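Local coordinates for uncharacterized protein (Bombyx mori, PDB 5AZ0), which probably catalyses the NAD(P)H-dependent reduction of aldehydes and ketones to alcohols, as an aldo-keto reductase (AKR2E5) of the silkworm, at residues V105-H110 with M136-S141; G146-I151 with Q319-Y324; R253-T258 with Q294-D299; V259-L264 with A288-F293. All blocks are in the same frame, centred on the assembly; numbering follows the deposited sequence.

Contact 1: V105-H110 with M136-S141; sequences VWQHYH and MHWPMS
Val105 O is gripped twice: it accepts the N-H of His137 (N to O 3.0 Å, 159° at the hydrogen), and water 1 lies 2.7 Å from the same oxygen. This water is a junction, since it also lies 2.6 Å from Gln107 OE1 and 2.7 Å from His110 NE2 while accepting from Trp138 N. At the other side of the imidazole, His110 ND1 bonds to water 2, which donates to Pro139 O. Met136 SD approaches the ring obliquely, and Ser141 CA packs over one face. A leucine in place of His110 would probably leave both waters without their imidazole partner and break the water bridge to Pro139 O.

The indole of Trp106 stands edge-on to His137, planes 85° apart, with CZ3 3.5 Å above the middle of the imidazole. Trp138 in turn points its edge at the face of Trp106, displaced from its middle. A bend at chi2 (67°) swings the CD of Gln107 round, and its OE1 comes to 3.3 Å from CD1 at the Trp138 edge, while its NE2 lies over the Trp106 ring. Trp106 NE1 donates to Met341 O, holding the indole from its far end. This buried aromatic cluster follows the C-terminal ends of adjacent parallel strands 100-105 and 133-136, the end of the TIM barrel that carries the active site in aldo-keto reductases.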
# COMPACT_ATOMS: atom_id res chain seq x y z
N VAL A 105 -9.37 -6.41 1.98
CA VAL A 105 -10.38 -7.07 2.82
C VAL A 105 -9.85 -6.97 4.25
O VAL A 105 -8.67 -7.45 4.57
CB VAL A 105 -10.44 -8.56 2.46
CG1 VAL A 105 -11.32 -9.39 3.41
CG2 VAL A 105 -10.97 -8.69 1.03
N TRP A 106 -10.71 -6.46 5.13
CA TRP A 106 -10.35 -6.22 6.51
C TRP A 106 -10.53 -7.44 7.41
O TRP A 106 -10.99 -8.54 6.97
CB TRP A 106 -11.18 -5.01 6.99
CG TRP A 106 -10.72 -4.25 8.23
CD1 TRP A 106 -11.39 -4.19 9.43
CD2 TRP A 106 -9.57 -3.40 8.38
NE1 TRP A 106 -10.71 -3.38 10.32
CE2 TRP A 106 -9.61 -2.87 9.71
CE3 TRP A 106 -8.52 -3.06 7.55
CZ2 TRP A 106 -8.63 -2.02 10.21
CZ3 TRP A 106 -7.53 -2.19 8.02
CH2 TRP A 106 -7.59 -1.67 9.35
N GLN A 107 -10.21 -7.24 8.71
CA GLN A 107 -9.92 -8.33 9.69
C GLN A 107 -11.10 -9.13 10.07
O GLN A 107 -10.96 -10.33 10.42
CB GLN A 107 -9.28 -7.78 10.99
CG GLN A 107 -7.80 -7.40 10.84
CD GLN A 107 -7.53 -6.22 9.93
OE1 GLN A 107 -7.41 -6.38 8.73
NE2 GLN A 107 -7.34 -5.05 10.49
N HIS A 108 -12.29 -8.54 9.89
CA HIS A 108 -13.53 -9.33 10.16
C HIS A 108 -14.07 -10.14 9.04
O HIS A 108 -15.09 -10.84 9.22
CB HIS A 108 -14.61 -8.47 10.80
CG HIS A 108 -15.08 -7.33 9.98
ND1 HIS A 108 -14.28 -6.28 9.62
CD2 HIS A 108 -16.32 -7.01 9.51
CE1 HIS A 108 -14.99 -5.38 8.96
NE2 HIS A 108 -16.23 -5.79 8.90
N TYR A 109 -13.36 -10.18 7.91
CA TYR A 109 -13.86 -10.99 6.77
C TYR A 109 -12.84 -12.07 6.44
O TYR A 109 -12.40 -12.22 5.28
CB TYR A 109 -14.17 -9.98 5.58
CG TYR A 109 -15.46 -9.23 5.76
CD1 TYR A 109 -16.66 -9.86 5.58
CD2 TYR A 109 -15.51 -7.91 6.16
CE1 TYR A 109 -17.87 -9.23 5.81
CE2 TYR A 109 -16.76 -7.24 6.36
CZ TYR A 109 -17.90 -7.91 6.20
OH TYR A 109 -19.14 -7.31 6.37
N HIS A 110 -12.37 -12.83 7.46
CA HIS A 110 -11.23 -13.80 7.23
C HIS A 110 -11.66 -15.16 7.07
O HIS A 110 -10.86 -16.06 6.69
CB HIS A 110 -10.13 -13.72 8.28
CG HIS A 110 -9.13 -12.65 8.03
ND1 HIS A 110 -7.80 -12.86 8.23
CD2 HIS A 110 -9.25 -11.37 7.60
CE1 HIS A 110 -7.12 -11.77 7.92
NE2 HIS A 110 -7.98 -10.82 7.58
N MET A 136 -5.26 -9.20 1.40
CA MET A 136 -5.50 -9.42 2.80
C MET A 136 -4.86 -8.32 3.58
O MET A 136 -3.63 -8.16 3.63
CB MET A 136 -5.04 -10.81 3.20
CG MET A 136 -5.63 -11.25 4.58
SD MET A 136 -4.93 -12.79 5.22
CE MET A 136 -4.86 -13.89 3.79
N HIS A 137 -5.71 -7.38 4.07
CA HIS A 137 -5.20 -6.14 4.64
C HIS A 137 -4.23 -6.39 5.83
O HIS A 137 -3.21 -5.77 5.89
CB HIS A 137 -6.34 -5.25 5.06
CG HIS A 137 -6.03 -3.80 5.01
ND1 HIS A 137 -6.97 -2.87 4.63
CD2 HIS A 137 -4.90 -3.12 5.26
CE1 HIS A 137 -6.42 -1.67 4.67
NE2 HIS A 137 -5.16 -1.79 5.03
N TRP A 138 -4.58 -7.34 6.70
CA TRP A 138 -3.70 -7.80 7.79
C TRP A 138 -3.87 -9.25 7.97
O TRP A 138 -4.91 -9.80 7.61
CB TRP A 138 -4.03 -7.13 9.12
CG TRP A 138 -3.77 -5.70 9.09
CD1 TRP A 138 -4.56 -4.74 8.57
CD2 TRP A 138 -2.60 -5.02 9.61
NE1 TRP A 138 -3.98 -3.48 8.75
CE2 TRP A 138 -2.76 -3.64 9.35
CE3 TRP A 138 -1.46 -5.45 10.29
CZ2 TRP A 138 -1.81 -2.69 9.72
CZ3 TRP A 138 -0.48 -4.50 10.65
CH2 TRP A 138 -0.66 -3.13 10.36
N PRO A 139 -2.85 -9.92 8.55
CA PRO A 139 -2.92 -11.36 8.76
C PRO A 139 -3.85 -11.78 9.94
O PRO A 139 -4.24 -12.97 10.06
CB PRO A 139 -1.43 -11.74 8.97
CG PRO A 139 -0.81 -10.53 9.48
CD PRO A 139 -1.51 -9.38 8.83
N MET A 140 -4.21 -10.83 10.81
CA MET A 140 -5.09 -11.14 11.97
C MET A 140 -6.56 -11.28 11.51
O MET A 140 -6.99 -10.65 10.53
CB MET A 140 -5.00 -10.07 13.06
CG MET A 140 -3.59 -9.72 13.48
SD MET A 140 -2.81 -8.40 12.56
CE MET A 140 -3.79 -6.93 12.78
N SER A 141 -7.28 -12.11 12.24
CA SER A 141 -8.69 -12.35 12.11
C SER A 141 -9.37 -11.90 13.41
O SER A 141 -9.25 -12.59 14.42
CB SER A 141 -8.91 -13.82 11.90
OG SER A 141 -8.56 -14.60 13.07
O HOH W 1 -7.56 -8.24 6.92
O HOH W 2 -6.29 -14.83 9.43

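Contact 2: G146-I151 with Q319-Y324; sequences GVDEKI and QPYENY
Residues 146-151 and 320-323 run in broadly the same direction, 31° apart, with Asp148 set against Tyr321 and Lys150 against Glu322, and a type II turn folds the second segment from Tyr321 to Tyr324. The carboxylate of Asp148 does most of the joining. Its OD2 accepts the Glu322 N-H on the syn side in a nearly straight bond (2.8 Å, 174°), and water 4 donates to the same oxygen. OD1 turns back to its own loop and takes the N-H of Lys150 at 3.0 Å, from above the carboxylate plane. Asp148 CG is anti to the backbone N (chi1 -168°), and the side chain slides past Tyr321 in the opposite direction; Asp148 CB lies 3.5 Å from Tyr321 CD2. The phenol donates from OH to Gly146 O, 2.5 Å away at the ring edge.

Toward solvent, the extended Lys150 chain passes the Glu322 carboxylate, making a long salt bridge from NZ to OE2 (3.8 Å). Water 6 joins Ile151 O to Asn323 OD1, and Asn323 O accepts from Gln181. The Asx turn at Asp148 shapes the loop after strand 133-136, while OD2 and the Tyr321 hydroxyl tie it to the C-terminal loop region beyond helix 297-304 of this TIM-barrel protein.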
# COMPACT_ATOMS: atom_id res chain seq x y z
N GLY A 146 -13.83 -7.03 18.50
CA GLY A 146 -12.48 -7.13 19.05
C GLY A 146 -12.17 -8.54 19.47
O GLY A 146 -11.17 -8.73 20.06
N VAL A 147 -13.01 -9.52 19.14
CA VAL A 147 -12.72 -10.90 19.47
C VAL A 147 -11.71 -11.51 18.46
O VAL A 147 -11.85 -11.39 17.25
CB VAL A 147 -13.99 -11.75 19.49
CG1 VAL A 147 -13.68 -13.22 19.72
CG2 VAL A 147 -14.99 -11.26 20.56
N ASP A 148 -10.70 -12.19 18.97
CA ASP A 148 -9.77 -12.88 18.15
C ASP A 148 -10.43 -14.11 17.66
O ASP A 148 -10.74 -14.98 18.48
CB ASP A 148 -8.51 -13.23 18.94
CG ASP A 148 -7.36 -13.73 18.02
OD1 ASP A 148 -7.63 -13.93 16.83
OD2 ASP A 148 -6.20 -13.89 18.48
N GLU A 149 -10.62 -14.25 16.33
CA GLU A 149 -11.33 -15.40 15.78
C GLU A 149 -10.42 -16.49 15.53
O GLU A 149 -10.87 -17.57 15.24
CB GLU A 149 -12.15 -15.01 14.51
CG GLU A 149 -13.17 -13.96 14.91
CD GLU A 149 -14.17 -13.52 13.88
OE1 GLU A 149 -13.79 -12.97 12.83
OE2 GLU A 149 -15.35 -13.63 14.18
N LYS A 150 -9.10 -16.23 15.63
CA LYS A 150 -8.09 -17.27 15.48
C LYS A 150 -8.27 -18.03 14.23
O LYS A 150 -8.17 -19.24 14.22
CB LYS A 150 -8.09 -18.19 16.73
CG LYS A 150 -7.79 -17.38 18.03
CD LYS A 150 -7.81 -18.27 19.30
CE LYS A 150 -7.45 -17.43 20.53
NZ LYS A 150 -7.10 -18.32 21.68
N ILE A 151 -8.55 -17.33 13.12
CA ILE A 151 -8.60 -18.06 11.82
C ILE A 151 -7.21 -17.99 11.22
O ILE A 151 -6.60 -16.93 11.19
CB ILE A 151 -9.62 -17.35 10.89
CG1 ILE A 151 -11.00 -17.42 11.59
CG2 ILE A 151 -9.67 -18.02 9.52
CD1 ILE A 151 -12.06 -16.61 10.88
N GLN A 319 -1.30 -6.06 19.10
CA GLN A 319 -0.28 -7.03 19.65
C GLN A 319 -0.78 -8.31 20.25
O GLN A 319 -0.22 -9.36 19.96
CB GLN A 319 0.68 -6.43 20.66
CG GLN A 319 1.49 -5.24 20.15
CD GLN A 319 2.73 -4.90 21.01
OE1 GLN A 319 3.72 -4.36 20.49
NE2 GLN A 319 2.66 -5.19 22.31
N PRO A 320 -1.86 -8.26 21.05
CA PRO A 320 -2.36 -9.53 21.67
C PRO A 320 -3.05 -10.50 20.72
O PRO A 320 -3.42 -11.61 21.16
CB PRO A 320 -3.39 -9.07 22.71
CG PRO A 320 -3.37 -7.59 22.69
CD PRO A 320 -2.61 -7.08 21.50
N TYR A 321 -3.24 -10.15 19.43
CA TYR A 321 -4.01 -11.06 18.52
C TYR A 321 -3.11 -12.05 17.87
O TYR A 321 -1.99 -11.75 17.55
CB TYR A 321 -4.81 -10.21 17.49
CG TYR A 321 -5.91 -9.47 18.20
CD1 TYR A 321 -5.68 -8.28 18.78
CD2 TYR A 321 -7.19 -10.04 18.30
CE1 TYR A 321 -6.67 -7.66 19.52
CE2 TYR A 321 -8.20 -9.44 19.02
CZ TYR A 321 -7.94 -8.26 19.63
OH TYR A 321 -8.93 -7.64 20.33
N GLU A 322 -3.60 -13.25 17.64
CA GLU A 322 -2.82 -14.17 16.88
C GLU A 322 -2.49 -13.58 15.46
O GLU A 322 -3.27 -12.80 14.87
CB GLU A 322 -3.53 -15.51 16.82
CG GLU A 322 -3.53 -16.20 18.20
CD GLU A 322 -4.03 -17.64 18.25
OE1 GLU A 322 -4.38 -18.26 17.20
OE2 GLU A 322 -4.07 -18.15 19.39
N ASN A 323 -1.28 -13.87 14.98
CA ASN A 323 -0.79 -13.39 13.68
C ASN A 323 -0.49 -11.91 13.59
O ASN A 323 -0.08 -11.41 12.52
CB ASN A 323 -1.71 -13.86 12.54
CG ASN A 323 -1.64 -15.34 12.33
OD1 ASN A 323 -2.65 -16.07 12.32
ND2 ASN A 323 -0.48 -15.80 12.03
N TYR A 324 -0.55 -11.20 14.71
CA TYR A 324 0.05 -9.90 14.72
C TYR A 324 1.48 -10.01 14.20
O TYR A 324 2.24 -10.89 14.64
CB TYR A 324 0.14 -9.37 16.10
CG TYR A 324 0.78 -8.01 16.20
CD1 TYR A 324 0.08 -6.85 15.89
CD2 TYR A 324 2.06 -7.85 16.71
CE1 TYR A 324 0.63 -5.59 16.00
CE2 TYR A 324 2.63 -6.61 16.86
CZ TYR A 324 1.92 -5.46 16.51
OH TYR A 324 2.48 -4.18 16.69
O HOH W 3 -5.98 -13.37 14.70
O HOH W 4 -5.75 -14.01 21.08
O HOH W 5 -4.28 -16.45 21.88
O HOH W 6 -5.39 -15.41 13.21

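Contact 3: R253-T258 with Q294-D299; sequences RKYGKT and QLDDED
Lys254 NZ is held between two carboxylates, 2.6 Å from Asp296 OD2 and 2.8 Å from Asp299 OD2, both met on the syn side and moderately out of plane. The lysine chain is extended beyond CG and meets Asp299 tip to tip, but crosses Asp296 at about a right angle. Tyr255 enters the same cluster: its OH accepts the Asp296 N-H (2.9 Å, 168°) and also points at Asp299 OD2, at a modelled separation too short to be taken literally. The phenol ring and the Asp299 carboxylate stand 85° apart.

One shell out, Asp296 is the N-cap of helix 297-304. Its chi1 of 66° sets CG between the backbone N and the carbonyl carbon, and OD1 receives Asp299 N at 3.2 Å while OD2 is left for the lysine. An alanine in place of Asp296 would probably cost Lys254 one of its two carboxylate partners and leave the Asp299 N-H without its cap.

Farther out, Leu295 CD2 packs 3.7 Å from Tyr255 CE2, the two side chains at about a right angle. Leu295 also rests on Ile251 and Tyr266, and its backbone N is bonded to Gln269, which ties the approach to the cap to helix 259-269. On the other segment, Gly256 leaves the helix with positive phi directly after Tyr255. One ammonium shared by two carboxylates, beside a phenol and a helix N-terminus, is a network in which both aspartates would probably be stabilised as anions.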
# COMPACT_ATOMS: atom_id res chain seq x y z
N ARG A 253 20.59 18.12 -4.66
CA ARG A 253 21.29 19.03 -5.60
C ARG A 253 22.11 18.24 -6.60
O ARG A 253 22.17 18.56 -7.78
CB ARG A 253 22.18 20.05 -4.89
CG ARG A 253 21.43 21.08 -4.04
CD ARG A 253 22.43 22.07 -3.42
NE ARG A 253 23.25 21.44 -2.38
CZ ARG A 253 23.01 21.45 -1.05
NH1 ARG A 253 21.96 22.09 -0.52
NH2 ARG A 253 23.85 20.81 -0.22
N LYS A 254 22.72 17.16 -6.16
CA LYS A 254 23.49 16.40 -7.12
C LYS A 254 22.71 15.91 -8.34
O LYS A 254 23.21 15.98 -9.45
CB LYS A 254 24.19 15.25 -6.41
CG LYS A 254 25.00 14.37 -7.31
CD LYS A 254 25.71 13.31 -6.47
CE LYS A 254 26.32 12.29 -7.40
NZ LYS A 254 26.99 11.24 -6.61
N TYR A 255 21.50 15.41 -8.15
CA TYR A 255 20.74 14.84 -9.31
C TYR A 255 19.58 15.74 -9.72
O TYR A 255 18.88 15.44 -10.69
CB TYR A 255 20.23 13.45 -9.00
CG TYR A 255 21.27 12.45 -8.56
CD1 TYR A 255 21.98 11.71 -9.46
CD2 TYR A 255 21.51 12.26 -7.22
CE1 TYR A 255 22.93 10.76 -9.04
CE2 TYR A 255 22.45 11.35 -6.77
CZ TYR A 255 23.15 10.59 -7.68
OH TYR A 255 24.04 9.65 -7.15
N GLY A 256 19.36 16.81 -8.97
CA GLY A 256 18.45 17.86 -9.41
C GLY A 256 17.04 17.54 -8.98
O GLY A 256 16.12 17.67 -9.76
N LYS A 257 16.89 17.14 -7.72
CA LYS A 257 15.65 16.58 -7.22
C LYS A 257 15.43 17.07 -5.85
O LYS A 257 16.37 17.37 -5.13
CB LYS A 257 15.74 15.03 -7.18
CG LYS A 257 15.84 14.33 -8.52
CD LYS A 257 14.60 14.55 -9.42
CE LYS A 257 14.90 14.02 -10.82
NZ LYS A 257 13.76 13.78 -11.73
N THR A 258 14.19 17.04 -5.42
CA THR A 258 13.88 17.29 -4.04
C THR A 258 14.16 16.06 -3.10
O THR A 258 14.51 14.95 -3.53
CB THR A 258 12.41 17.70 -3.90
OG1 THR A 258 11.54 16.56 -4.05
CG2 THR A 258 12.04 18.81 -4.96
N GLN A 294 19.66 7.78 -11.66
CA GLN A 294 20.24 6.58 -11.09
C GLN A 294 21.08 7.08 -9.92
O GLN A 294 21.92 7.96 -10.11
CB GLN A 294 21.08 5.88 -12.17
CG GLN A 294 21.61 4.49 -11.82
CD GLN A 294 20.56 3.37 -11.91
OE1 GLN A 294 19.62 3.45 -12.72
NE2 GLN A 294 20.72 2.34 -11.08
N LEU A 295 20.78 6.62 -8.70
CA LEU A 295 21.57 6.95 -7.52
C LEU A 295 22.82 6.11 -7.60
O LEU A 295 22.73 4.88 -7.86
CB LEU A 295 20.81 6.72 -6.21
CG LEU A 295 19.68 7.70 -5.93
CD1 LEU A 295 18.54 7.02 -5.15
CD2 LEU A 295 20.07 8.95 -5.17
N ASP A 296 23.99 6.73 -7.39
CA ASP A 296 25.25 5.95 -7.50
C ASP A 296 25.57 5.27 -6.16
O ASP A 296 24.88 5.51 -5.16
CB ASP A 296 26.43 6.78 -8.07
CG ASP A 296 26.86 7.90 -7.17
OD1 ASP A 296 26.82 7.76 -5.92
OD2 ASP A 296 27.22 8.93 -7.74
N ASP A 297 26.57 4.41 -6.20
CA ASP A 297 26.90 3.54 -5.10
C ASP A 297 27.09 4.35 -3.85
O ASP A 297 26.67 3.95 -2.80
CB ASP A 297 28.17 2.74 -5.37
CG ASP A 297 28.02 1.74 -6.52
OD1 ASP A 297 26.90 1.22 -6.73
OD2 ASP A 297 29.03 1.46 -7.21
N GLU A 298 27.73 5.51 -3.97
CA GLU A 298 27.99 6.38 -2.79
C GLU A 298 26.71 6.88 -2.13
O GLU A 298 26.56 6.86 -0.88
CB GLU A 298 28.87 7.58 -3.20
CG GLU A 298 29.34 8.47 -2.06
CD GLU A 298 29.93 9.82 -2.52
OE1 GLU A 298 30.53 9.88 -3.62
OE2 GLU A 298 29.78 10.82 -1.77
N ASP A 299 25.78 7.35 -2.95
CA ASP A 299 24.52 7.92 -2.41
C ASP A 299 23.53 6.82 -1.87
O ASP A 299 22.87 7.04 -0.89
CB ASP A 299 23.88 8.84 -3.43
CG ASP A 299 24.82 10.00 -3.85
OD1 ASP A 299 25.45 10.64 -2.96
OD2 ASP A 299 24.91 10.23 -5.07

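Contact 4: V259-L264 with A288-F293; sequences VTQVNL and ASIFDF
Ile290 and Phe293 lean on Gln261 and Leu264 where the loop between helices 281-287 and 297-304 passes helix 259-269, part of the helical layer outside the TIM barrel. The contact is mainly apolar. Ile290 divides its two branches: CG2 lies 3.9 Å from Gln261 CB, over the root of that side chain, and CD1 comes to 3.6 Å from Leu264 CB, one helical turn along. Its chi1 of 61° puts CG1 between the backbone N and the carbonyl carbon, and with chi2 extended the CD1 methyl reaches Leu264.

The aromatic part is an edge contact. Phe293 presents the tip of its ring to the helix backbone, CZ 3.6 Å from Gln261 O and 4.2 Å from Val262 CA, both near the ring plane. The Val262 side chain points away from the loop and packs on Met248 and Ile251 of helix 246-255.

Polar groups are satisfied mostly by neighbours just beyond the two segments. Gln261 NE2 is 3.3 Å from Ser289 O, but at a poor angle for a hydrogen bond; it donates to Glu286 O instead, and OE1 accepts from Thr258 N at the start of the helix. These two bonds fix the rotation of the amide. Ser289 OG bonds to Leu285 O, while Ser289 O receives Lys257 NZ. Phe291 meets Tyr268 of helix 259-269 edge-to-face; within the loop, Ile290 CG1 sits 3.4 Å above the Phe291 ring plane, over its centre.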
# COMPACT_ATOMS: atom_id res chain seq x y z
N VAL A 259 13.96 16.30 -1.82
CA VAL A 259 14.27 15.34 -0.79
C VAL A 259 13.27 14.18 -0.87
O VAL A 259 13.67 13.03 -0.77
CB VAL A 259 14.33 16.01 0.59
CG1 VAL A 259 14.23 15.00 1.72
CG2 VAL A 259 15.63 16.79 0.73
N THR A 260 12.00 14.50 -1.09
CA THR A 260 11.00 13.47 -1.22
C THR A 260 11.24 12.65 -2.47
O THR A 260 11.05 11.46 -2.47
CB THR A 260 9.59 14.05 -1.20
OG1 THR A 260 9.48 15.02 -2.21
CG2 THR A 260 9.30 14.62 0.12
N GLN A 261 11.71 13.28 -3.53
CA GLN A 261 12.00 12.55 -4.73
C GLN A 261 13.18 11.60 -4.64
O GLN A 261 13.22 10.59 -5.40
CB GLN A 261 12.26 13.49 -5.91
CG GLN A 261 11.05 14.32 -6.33
CD GLN A 261 11.38 15.40 -7.37
OE1 GLN A 261 12.41 16.04 -7.29
NE2 GLN A 261 10.54 15.54 -8.39
N VAL A 262 14.17 11.98 -3.83
CA VAL A 262 15.29 11.14 -3.56
C VAL A 262 14.78 9.87 -2.87
O VAL A 262 15.08 8.81 -3.33
CB VAL A 262 16.39 11.84 -2.70
CG1 VAL A 262 17.46 10.85 -2.23
CG2 VAL A 262 17.10 12.91 -3.52
N ASN A 263 14.07 10.07 -1.79
CA ASN A 263 13.37 9.00 -1.07
C ASN A 263 12.58 8.06 -2.00
O ASN A 263 12.84 6.85 -2.00
CB ASN A 263 12.48 9.61 -0.02
CG ASN A 263 11.96 8.62 1.00
OD1 ASN A 263 11.84 7.39 0.76
ND2 ASN A 263 11.58 9.14 2.13
N LEU A 264 11.71 8.59 -2.87
CA LEU A 264 10.94 7.70 -3.77
C LEU A 264 11.79 7.02 -4.80
O LEU A 264 11.56 5.85 -5.17
CB LEU A 264 9.75 8.40 -4.46
CG LEU A 264 8.70 8.90 -3.50
CD1 LEU A 264 7.46 9.45 -4.27
CD2 LEU A 264 8.28 7.87 -2.48
N ALA A 288 5.85 11.89 -9.05
CA ALA A 288 6.02 11.05 -10.26
C ALA A 288 7.20 11.36 -11.14
O ALA A 288 7.43 10.65 -12.15
CB ALA A 288 4.77 11.00 -11.10
N SER A 289 7.96 12.39 -10.75
CA SER A 289 9.11 12.85 -11.57
C SER A 289 10.39 12.31 -10.90
O SER A 289 11.23 13.08 -10.41
CB SER A 289 9.08 14.39 -11.68
OG SER A 289 7.71 14.87 -11.86
N ILE A 290 10.49 10.96 -10.89
CA ILE A 290 11.49 10.23 -10.11
C ILE A 290 12.12 9.07 -10.83
O ILE A 290 12.79 8.24 -10.21
CB ILE A 290 10.90 9.66 -8.81
CG1 ILE A 290 9.78 8.66 -9.12
CG2 ILE A 290 10.36 10.76 -7.90
CD1 ILE A 290 9.31 7.85 -7.95
N PHE A 291 11.88 8.96 -12.12
CA PHE A 291 12.29 7.75 -12.84
C PHE A 291 13.49 7.96 -13.80
O PHE A 291 14.05 6.99 -14.30
CB PHE A 291 11.05 7.17 -13.55
CG PHE A 291 9.93 6.86 -12.61
CD1 PHE A 291 10.03 5.79 -11.71
CD2 PHE A 291 8.78 7.64 -12.59
CE1 PHE A 291 8.99 5.52 -10.83
CE2 PHE A 291 7.74 7.36 -11.72
CZ PHE A 291 7.85 6.31 -10.83
N ASP A 292 13.94 9.21 -13.92
CA ASP A 292 14.98 9.62 -14.84
C ASP A 292 16.35 9.82 -14.15
O ASP A 292 17.15 10.62 -14.62
CB ASP A 292 14.54 10.95 -15.49
CG ASP A 292 14.29 12.02 -14.49
OD1 ASP A 292 14.43 11.74 -13.28
OD2 ASP A 292 13.93 13.16 -14.87
N PHE A 293 16.64 9.13 -13.05
CA PHE A 293 17.93 9.31 -12.39
C PHE A 293 18.36 8.04 -11.68
O PHE A 293 17.52 7.30 -11.23
CB PHE A 293 17.95 10.58 -11.50
CG PHE A 293 17.25 10.46 -10.15
CD1 PHE A 293 15.86 10.58 -10.05
CD2 PHE A 293 17.99 10.35 -8.96
CE1 PHE A 293 15.23 10.54 -8.81
CE2 PHE A 293 17.36 10.29 -7.71
CZ PHE A 293 15.98 10.35 -7.63

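Overall arrangement
The contacts form two pairs on opposite sides of the chain's centre. Contacts 1 and 2 have centres 10 Å apart and meet at Ser141, whose OG lies 2.7 Å from Ile151 N and whose O lies 2.9 Å from Glu149 N. Contact 1 is buried at the C-terminal end of the barrel strands, where aldo-keto reductases carry their active site; contact 2 continues it to the surface, where an acetate, probably from the crystallisation liquor, lies about 4 Å from the Asn323 side chain. Contacts 3 and 4, centres 9 Å apart, are coupled by a salt bridge from Lys257 NZ to Asp292 OD1 (2.7 Å), beside packing of Tyr255 on Phe293. Contacts 1 and 3 are 39 Å apart between centres.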